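Invasion-associated protein B (Bartonella henselae, PDB 3DTD) is of unknown biochemical function but belongs to the invasion associated locus B family and is probably linked to host-cell invasion by Bartonella henselae. Local coordinates at residues V88-G102 with V113-L125. Residues are numbered along the deposited sequence; the frame is centred on the assembly and turned at random.
Sequences VRLQVDEGKAVIETG and VPIVFDKNYVAAL
Tyr121, in the first turn of helix 119-127, drives its ring into the hairpin formed by strands 88-92 and 98-101. CG sits anti to the backbone N (chi1 -153°), which carries the ring up to the sheet, where Ile99 CD1 lies over one face, 3.8 Å from the Tyr121 ring centroid, a CH-pi contact. Ala97 CB packs against Tyr121 CE2, and Val92 CG2 reaches Tyr121 CE1 at 3.6 Å while also touching Leu125 CD1. The hydroxyl gives a weak hydrogen bond (Tyr121 OH to Leu90 O 3.0 Å) to a carbonyl already taken by Ile99 N within the hairpin. Asp118 is the N-cap, its OD1 accepting from Tyr121 N.

Deeper in, Leu90 CD2 packs on Ile115 CG2 at 3.7 Å, and both Leu90 and Ile99 meet the edge of the Phe117 ring; Leu125 CD2 covers a face of that ring. Met62 and Val64 of strand 58-66 continue this core between two antiparallel sheets, a sandwich-like arrangement consistent with the E-set clan.

The looser edge holds the partly exposed Thr101, Gly102 and Pro114. Here Thr101 OG1 donates to Pro114 O (3.1 Å), meeting the carbonyl almost head-on at 166°, while Val113 CG2 still meets Val88 CG2. The type II' turn from Val92 to Gly95 takes Glu94 to the exposed side. Apolar contacts from strand and helix together probably supply most of the hold; the Thr101 bond and the weaker Tyr121 one mainly help fix those side chains.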
ATOM      1  N   VAL C  88      -5.951 -42.579  11.053  1.00 46.28           N
ATOM      2  CA  VAL C  88      -7.132 -41.731  10.978  1.00 44.07           C
ATOM      3  C   VAL C  88      -8.337 -42.651  10.797  1.00 45.46           C
ATOM      4  O   VAL C  88      -8.409 -43.420   9.834  1.00 42.92           O
ATOM      5  CB  VAL C  88      -7.037 -40.696   9.818  1.00 43.23           C
ATOM      6  CG1 VAL C  88      -8.345 -39.915   9.665  1.00 34.33           C
ATOM      7  CG2 VAL C  88      -5.869 -39.735  10.043  1.00 34.75           C
ATOM      8  N   ARG C  89      -9.267 -42.576  11.744  1.00 48.05           N
ATOM      9  CA  ARG C  89     -10.452 -43.426  11.772  1.00 53.07           C
ATOM     10  C   ARG C  89     -11.656 -42.687  11.182  1.00 49.13           C
ATOM     11  O   ARG C  89     -11.951 -41.557  11.567  1.00 47.46           O
ATOM     12  CB  ARG C  89     -10.727 -43.864  13.214  1.00 53.29           C
ATOM     13  CG  ARG C  89     -11.910 -44.802  13.415  1.00 58.92           C
ATOM     14  CD  ARG C  89     -12.082 -45.113  14.894  1.00 58.37           C
ATOM     15  NE  ARG C  89     -13.203 -46.013  15.153  1.00 73.03           N
ATOM     16  CZ  ARG C  89     -14.413 -45.618  15.543  1.00 82.52           C
ATOM     17  NH1 ARG C  89     -14.678 -44.328  15.723  1.00 82.32           N
ATOM     18  NH2 ARG C  89     -15.365 -46.520  15.758  1.00 77.87           N
ATOM     19  N   LEU C  90     -12.331 -43.337  10.239  1.00 49.37           N
ATOM     20  CA  LEU C  90     -13.523 -42.789   9.594  1.00 49.09           C
ATOM     21  C   LEU C  90     -14.750 -43.627   9.941  1.00 49.34           C
ATOM     22  O   LEU C  90     -14.747 -44.845   9.762  1.00 48.34           O
ATOM     23  CB  LEU C  90     -13.342 -42.744   8.072  1.00 49.06           C
ATOM     24  CG  LEU C  90     -12.547 -41.598   7.435  1.00 49.65           C
ATOM     25  CD1 LEU C  90     -11.046 -41.838   7.490  1.00 49.85           C
ATOM     26  CD2 LEU C  90     -12.986 -41.413   5.999  1.00 55.37           C
ATOM     27  N   GLN C  91     -15.798 -42.970  10.427  1.00 48.45           N
ATOM     28  CA  GLN C  91     -17.023 -43.653  10.830  1.00 49.30           C
ATOM     29  C   GLN C  91     -18.263 -42.869  10.409  1.00 47.13           C
ATOM     30  O   GLN C  91     -18.376 -41.679  10.692  1.00 45.60           O
ATOM     31  CB  GLN C  91     -17.031 -43.879  12.348  1.00 49.48           C
ATOM     32  CG  GLN C  91     -18.190 -44.732  12.855  1.00 55.72           C
ATOM     33  CD  GLN C  91     -18.251 -44.818  14.371  1.00 57.49           C
ATOM     34  OE1 GLN C  91     -17.714 -43.966  15.083  1.00 61.49           O
ATOM     35  NE2 GLN C  91     -18.918 -45.848  14.870  1.00 62.86           N
ATOM     36  N   VAL C  92     -19.190 -43.543   9.734  1.00 46.27           N
ATOM     37  CA  VAL C  92     -20.471 -42.928   9.406  1.00 45.53           C
ATOM     38  C   VAL C  92     -21.349 -42.942  10.652  1.00 50.58           C
ATOM     39  O   VAL C  92     -21.837 -43.999  11.073  1.00 51.19           O
ATOM     40  CB  VAL C  92     -21.200 -43.621   8.238  1.00 43.86           C
ATOM     41  CG1 VAL C  92     -22.341 -42.751   7.754  1.00 41.13           C
ATOM     42  CG2 VAL C  92     -20.246 -43.916   7.103  1.00 37.30           C
ATOM     43  N   ASP C  93     -21.517 -41.752  11.231  1.00 49.61           N
ATOM     44  CA  ASP C  93     -22.261 -41.530  12.472  1.00 50.36           C
ATOM     45  C   ASP C  93     -21.783 -42.435  13.612  1.00 48.33           C
ATOM     46  O   ASP C  93     -20.629 -42.337  14.030  1.00 44.96           O
ATOM     47  CB  ASP C  93     -23.778 -41.620  12.237  1.00 51.56           C
ATOM     48  CG  ASP C  93     -24.280 -40.580  11.246  1.00 52.67           C
ATOM     49  OD1 ASP C  93     -24.023 -39.370  11.446  1.00 51.62           O
ATOM     50  OD2 ASP C  93     -24.940 -40.974  10.265  1.00 50.84           O
ATOM     51  N   GLU C  94     -22.655 -43.322  14.088  1.00 51.88           N
ATOM     52  CA  GLU C  94     -22.333 -44.202  15.215  1.00 55.80           C
ATOM     53  C   GLU C  94     -22.462 -45.683  14.867  1.00 50.17           C
ATOM     54  O   GLU C  94     -22.450 -46.539  15.753  1.00 50.66           O
ATOM     55  CB  GLU C  94     -23.205 -43.861  16.429  1.00 56.48           C
ATOM     56  CG  GLU C  94     -22.865 -42.531  17.095  1.00 65.71           C
ATOM     57  CD  GLU C  94     -23.770 -42.207  18.275  1.00 74.28           C
ATOM     58  OE1 GLU C  94     -23.910 -43.055  19.184  1.00 82.29           O
ATOM     59  OE2 GLU C  94     -24.337 -41.093  18.296  1.00 92.89           O
ATOM     60  N   GLY C  95     -22.565 -45.980  13.573  1.00 49.24           N
ATOM     61  CA  GLY C  95     -22.763 -47.347  13.097  1.00 45.63           C
ATOM     62  C   GLY C  95     -21.490 -48.143  12.861  1.00 43.27           C
ATOM     63  O   GLY C  95     -20.400 -47.736  13.260  1.00 43.44           O
ATOM     64  N   LYS C  96     -21.644 -49.275  12.180  1.00 43.46           N
ATOM     65  CA  LYS C  96     -20.575 -50.258  12.008  1.00 47.03           C
ATOM     66  C   LYS C  96     -19.675 -50.013  10.796  1.00 47.73           C
ATOM     67  O   LYS C  96     -18.732 -50.776  10.560  1.00 48.89           O
ATOM     68  CB  LYS C  96     -21.166 -51.672  11.932  1.00 50.51           C
ATOM     69  CG  LYS C  96     -21.684 -52.224  13.256  1.00 53.63           C
ATOM     70  CD  LYS C  96     -22.278 -53.607  13.049  1.00 61.66           C
ATOM     71  CE  LYS C  96     -22.731 -54.230  14.357  1.00 63.10           C
ATOM     72  NZ  LYS C  96     -23.345 -55.570  14.125  1.00 69.08           N
ATOM     73  N   ALA C  97     -19.968 -48.964  10.028  1.00 44.08           N
ATOM     74  CA  ALA C  97     -19.124 -48.599   8.895  1.00 43.80           C
ATOM     75  C   ALA C  97     -17.882 -47.856   9.375  1.00 44.42           C
ATOM     76  O   ALA C  97     -17.878 -46.630   9.468  1.00 33.34           O
ATOM     77  CB  ALA C  97     -19.898 -47.776   7.882  1.00 39.66           C
ATOM     78  N   VAL C  98     -16.836 -48.619   9.691  1.00 59.46           N
ATOM     79  CA  VAL C  98     -15.580 -48.062  10.191  1.00 59.08           C
ATOM     80  C   VAL C  98     -14.424 -48.362   9.230  1.00 59.41           C
ATOM     81  O   VAL C  98     -14.182 -49.515   8.868  1.00 60.05           O
ATOM     82  CB  VAL C  98     -15.259 -48.546  11.641  1.00 58.64           C
ATOM     83  CG1 VAL C  98     -13.891 -48.060  12.099  1.00 59.56           C
ATOM     84  CG2 VAL C  98     -16.324 -48.064  12.621  1.00 57.41           C
ATOM     85  N   ILE C  99     -13.740 -47.301   8.805  1.00 58.60           N
ATOM     86  CA  ILE C  99     -12.521 -47.397   8.003  1.00 59.03           C
ATOM     87  C   ILE C  99     -11.342 -46.849   8.807  1.00 56.65           C
ATOM     88  O   ILE C  99     -11.444 -45.803   9.449  1.00 53.98           O
ATOM     89  CB  ILE C  99     -12.677 -46.642   6.647  1.00 60.18           C
ATOM     90  CG1 ILE C  99     -13.288 -47.560   5.595  1.00 61.76           C
ATOM     91  CG2 ILE C  99     -11.337 -46.102   6.114  1.00 63.47           C
ATOM     92  CD1 ILE C  99     -13.599 -46.843   4.309  1.00 65.19           C
ATOM     93  N   GLU C 100     -10.229 -47.575   8.790  1.00 57.87           N
ATOM     94  CA  GLU C 100      -8.999 -47.073   9.383  1.00 59.90           C
ATOM     95  C   GLU C 100      -7.915 -46.942   8.320  1.00 57.24           C
ATOM     96  O   GLU C 100      -7.556 -47.915   7.656  1.00 59.33           O
ATOM     97  CB  GLU C 100      -8.544 -47.962  10.537  1.00 61.56           C
ATOM     98  CG  GLU C 100      -8.132 -47.169  11.758  1.00 71.57           C
ATOM     99  CD  GLU C 100      -7.915 -48.034  12.978  1.00 82.76           C
ATOM    100  OE1 GLU C 100      -8.645 -47.837  13.973  1.00 85.62           O
ATOM    101  OE2 GLU C 100      -7.020 -48.907  12.945  1.00 85.45           O
ATOM    102  N   THR C 101      -7.421 -45.722   8.156  1.00 55.74           N
ATOM    103  CA  THR C 101      -6.411 -45.395   7.148  1.00 54.03           C
ATOM    104  C   THR C 101      -5.429 -44.380   7.752  1.00 50.80           C
ATOM    105  O   THR C 101      -5.519 -44.067   8.935  1.00 53.01           O
ATOM    106  CB  THR C 101      -7.063 -44.897   5.811  1.00 56.46           C
ATOM    107  OG1 THR C 101      -6.050 -44.448   4.899  1.00 56.09           O
ATOM    108  CG2 THR C 101      -8.068 -43.770   6.061  1.00 53.80           C
ATOM    109  N   GLY C 102      -4.485 -43.885   6.958  1.00 48.80           N
ATOM    110  CA  GLY C 102      -3.477 -42.962   7.472  1.00 45.12           C
ATOM    111  C   GLY C 102      -3.106 -41.839   6.526  1.00 42.90           C
ATOM    112  O   GLY C 102      -3.456 -41.870   5.348  1.00 42.01           O
ATOM    113  N   VAL C 113      -5.075 -37.603   3.455  1.00 38.56           N
ATOM    114  CA  VAL C 113      -5.470 -38.957   3.830  1.00 37.85           C
ATOM    115  C   VAL C 113      -6.217 -39.601   2.653  1.00 38.60           C
ATOM    116  O   VAL C 113      -7.340 -39.202   2.345  1.00 37.80           O
ATOM    117  CB  VAL C 113      -6.391 -38.947   5.082  1.00 37.33           C
ATOM    118  CG1 VAL C 113      -6.743 -40.362   5.511  1.00 34.58           C
ATOM    119  CG2 VAL C 113      -5.748 -38.197   6.237  1.00 34.35           C
ATOM    120  N   PRO C 114      -5.590 -40.578   1.973  1.00 41.31           N
ATOM    121  CA  PRO C 114      -6.272 -41.299   0.894  1.00 42.44           C
ATOM    122  C   PRO C 114      -7.386 -42.191   1.431  1.00 43.55           C
ATOM    123  O   PRO C 114      -7.222 -42.836   2.469  1.00 45.44           O
ATOM    124  CB  PRO C 114      -5.164 -42.167   0.280  1.00 40.12           C
ATOM    125  CG  PRO C 114      -3.892 -41.659   0.832  1.00 41.54           C
ATOM    126  CD  PRO C 114      -4.212 -41.062   2.158  1.00 40.42           C
ATOM    127  N   ILE C 115      -8.506 -42.215   0.720  1.00 45.05           N
ATOM    128  CA  ILE C 115      -9.683 -42.962   1.141  1.00 49.18           C
ATOM    129  C   ILE C 115     -10.250 -43.767  -0.021  1.00 48.42           C
ATOM    130  O   ILE C 115     -10.297 -43.288  -1.150  1.00 47.10           O
ATOM    131  CB  ILE C 115     -10.774 -42.032   1.731  1.00 49.79           C
ATOM    132  CG1 ILE C 115     -10.775 -40.681   1.003  1.00 54.66           C
ATOM    133  CG2 ILE C 115     -10.526 -41.823   3.217  1.00 51.35           C
ATOM    134  CD1 ILE C 115     -12.063 -39.910   1.059  1.00 48.26           C
ATOM    135  N   VAL C 116     -10.636 -45.008   0.266  1.00 50.35           N
ATOM    136  CA  VAL C 116     -11.322 -45.874  -0.688  1.00 50.57           C
ATOM    137  C   VAL C 116     -12.565 -46.434   0.009  1.00 50.84           C
ATOM    138  O   VAL C 116     -12.465 -47.020   1.087  1.00 49.69           O
ATOM    139  CB  VAL C 116     -10.408 -47.032  -1.191  1.00 51.48           C
ATOM    140  CG1 VAL C 116     -11.193 -48.025  -2.032  1.00 51.76           C
ATOM    141  CG2 VAL C 116      -9.231 -46.493  -1.997  1.00 52.11           C
ATOM    142  N   PHE C 117     -13.730 -46.233  -0.603  1.00 51.16           N
ATOM    143  CA  PHE C 117     -14.994 -46.715  -0.048  1.00 53.07           C
ATOM    144  C   PHE C 117     -15.554 -47.877  -0.864  1.00 55.16           C
ATOM    145  O   PHE C 117     -15.764 -47.743  -2.071  1.00 56.59           O
ATOM    146  CB  PHE C 117     -16.027 -45.587  -0.005  1.00 51.21           C
ATOM    147  CG  PHE C 117     -15.582 -44.367   0.756  1.00 50.80           C
ATOM    148  CD1 PHE C 117     -15.554 -43.122   0.141  1.00 52.43           C
ATOM    149  CD2 PHE C 117     -15.204 -44.457   2.086  1.00 51.58           C
ATOM    150  CE1 PHE C 117     -15.156 -41.990   0.843  1.00 51.02           C
ATOM    151  CE2 PHE C 117     -14.804 -43.333   2.795  1.00 49.49           C
ATOM    152  CZ  PHE C 117     -14.781 -42.099   2.173  1.00 47.78           C
ATOM    153  N   ASP C 118     -15.802 -49.010  -0.205  1.00 57.80           N
ATOM    154  CA  ASP C 118     -16.492 -50.135  -0.849  1.00 61.72           C
ATOM    155  C   ASP C 118     -18.003 -49.894  -0.955  1.00 61.46           C
ATOM    156  O   ASP C 118     -18.514 -48.926  -0.385  1.00 60.74           O
ATOM    157  CB  ASP C 118     -16.170 -51.478  -0.163  1.00 62.14           C
ATOM    158  CG  ASP C 118     -16.459 -51.482   1.338  1.00 67.79           C
ATOM    159  OD1 ASP C 118     -17.554 -51.072   1.776  1.00 70.16           O
ATOM    160  OD2 ASP C 118     -15.579 -51.937   2.095  1.00 74.70           O
ATOM    161  N   LYS C 119     -18.701 -50.784  -1.667  1.00 62.93           N
ATOM    162  CA  LYS C 119     -20.149 -50.679  -1.918  1.00 61.77           C
ATOM    163  C   LYS C 119     -20.978 -50.494  -0.646  1.00 58.57           C
ATOM    164  O   LYS C 119     -21.938 -49.719  -0.634  1.00 56.32           O
ATOM    165  CB  LYS C 119     -20.667 -51.910  -2.676  1.00 66.56           C
ATOM    166  CG  LYS C 119     -19.840 -52.341  -3.888  1.00 79.32           C
ATOM    167  CD  LYS C 119     -20.155 -51.524  -5.135  1.00 86.43           C
ATOM    168  CE  LYS C 119     -19.324 -52.002  -6.320  1.00 91.34           C
ATOM    169  NZ  LYS C 119     -19.553 -51.183  -7.545  1.00 92.26           N
ATOM    170  N   ASN C 120     -20.596 -51.205   0.414  1.00 57.01           N
ATOM    171  CA  ASN C 120     -21.292 -51.147   1.694  1.00 56.28           C
ATOM    172  C   ASN C 120     -21.068 -49.835   2.439  1.00 55.73           C
ATOM    173  O   ASN C 120     -21.983 -49.326   3.090  1.00 55.42           O
ATOM    174  CB  ASN C 120     -20.891 -52.334   2.580  1.00 62.19           C
ATOM    175  CG  ASN C 120     -21.050 -53.677   1.876  1.00 68.99           C
ATOM    176  OD1 ASN C 120     -20.162 -54.530   1.938  1.00 75.82           O
ATOM    177  ND2 ASN C 120     -22.179 -53.867   1.195  1.00 63.73           N
ATOM    178  N   TYR C 121     -19.856 -49.291   2.335  1.00 52.85           N
ATOM    179  CA  TYR C 121     -19.523 -48.020   2.975  1.00 49.23           C
ATOM    180  C   TYR C 121     -20.170 -46.851   2.237  1.00 45.64           C
ATOM    181  O   TYR C 121     -20.617 -45.891   2.863  1.00 45.63           O
ATOM    182  CB  TYR C 121     -18.007 -47.824   3.065  1.00 48.72           C
ATOM    183  CG  TYR C 121     -17.577 -46.930   4.211  1.00 47.56           C
ATOM    184  CD1 TYR C 121     -17.673 -45.541   4.117  1.00 44.30           C
ATOM    185  CD2 TYR C 121     -17.078 -47.471   5.390  1.00 46.66           C
ATOM    186  CE1 TYR C 121     -17.283 -44.720   5.157  1.00 45.43           C
ATOM    187  CE2 TYR C 121     -16.683 -46.651   6.437  1.00 48.78           C
ATOM    188  CZ  TYR C 121     -16.793 -45.281   6.313  1.00 46.01           C
ATOM    189  OH  TYR C 121     -16.407 -44.467   7.341  1.00 49.04           O
ATOM    190  N   VAL C 122     -20.209 -46.948   0.909  1.00 43.80           N
ATOM    191  CA  VAL C 122     -20.915 -45.992   0.051  1.00 43.76           C
ATOM    192  C   VAL C 122     -22.398 -45.905   0.431  1.00 45.42           C
ATOM    193  O   VAL C 122     -22.925 -44.809   0.598  1.00 47.46           O
ATOM    194  CB  VAL C 122     -20.737 -46.345  -1.458  1.00 44.25           C
ATOM    195  CG1 VAL C 122     -21.722 -45.584  -2.325  1.00 40.34           C
ATOM    196  CG2 VAL C 122     -19.311 -46.062  -1.914  1.00 41.73           C
ATOM    197  N   ALA C 123     -23.038 -47.062   0.605  1.00 46.29           N
ATOM    198  CA  ALA C 123     -24.434 -47.147   1.057  1.00 47.43           C
ATOM    199  C   ALA C 123     -24.673 -46.509   2.433  1.00 46.69           C
ATOM    200  O   ALA C 123     -25.726 -45.910   2.665  1.00 50.87           O
ATOM    201  CB  ALA C 123     -24.906 -48.601   1.047  1.00 46.47           C
ATOM    202  N   ALA C 124     -23.694 -46.636   3.329  1.00 45.39           N
ATOM    203  CA  ALA C 124     -23.748 -46.019   4.656  1.00 43.55           C
ATOM    204  C   ALA C 124     -23.612 -44.505   4.574  1.00 44.34           C
ATOM    205  O   ALA C 124     -24.281 -43.784   5.312  1.00 46.26           O
ATOM    206  CB  ALA C 124     -22.670 -46.605   5.563  1.00 41.59           C
ATOM    207  N   LEU C 125     -22.746 -44.043   3.671  1.00 44.84           N
ATOM    208  CA  LEU C 125     -22.545 -42.619   3.382  1.00 44.49           C
ATOM    209  C   LEU C 125     -23.814 -41.946   2.850  1.00 44.56           C
ATOM    210  O   LEU C 125     -24.102 -40.800   3.195  1.00 43.64           O
ATOM    211  CB  LEU C 125     -21.405 -42.446   2.368  1.00 43.18           C
ATOM    212  CG  LEU C 125     -19.971 -41.982   2.672  1.00 44.78           C
ATOM    213  CD1 LEU C 125     -19.607 -41.875   4.146  1.00 39.85           C
ATOM    214  CD2 LEU C 125     -18.978 -42.855   1.924  1.00 39.38           C
TER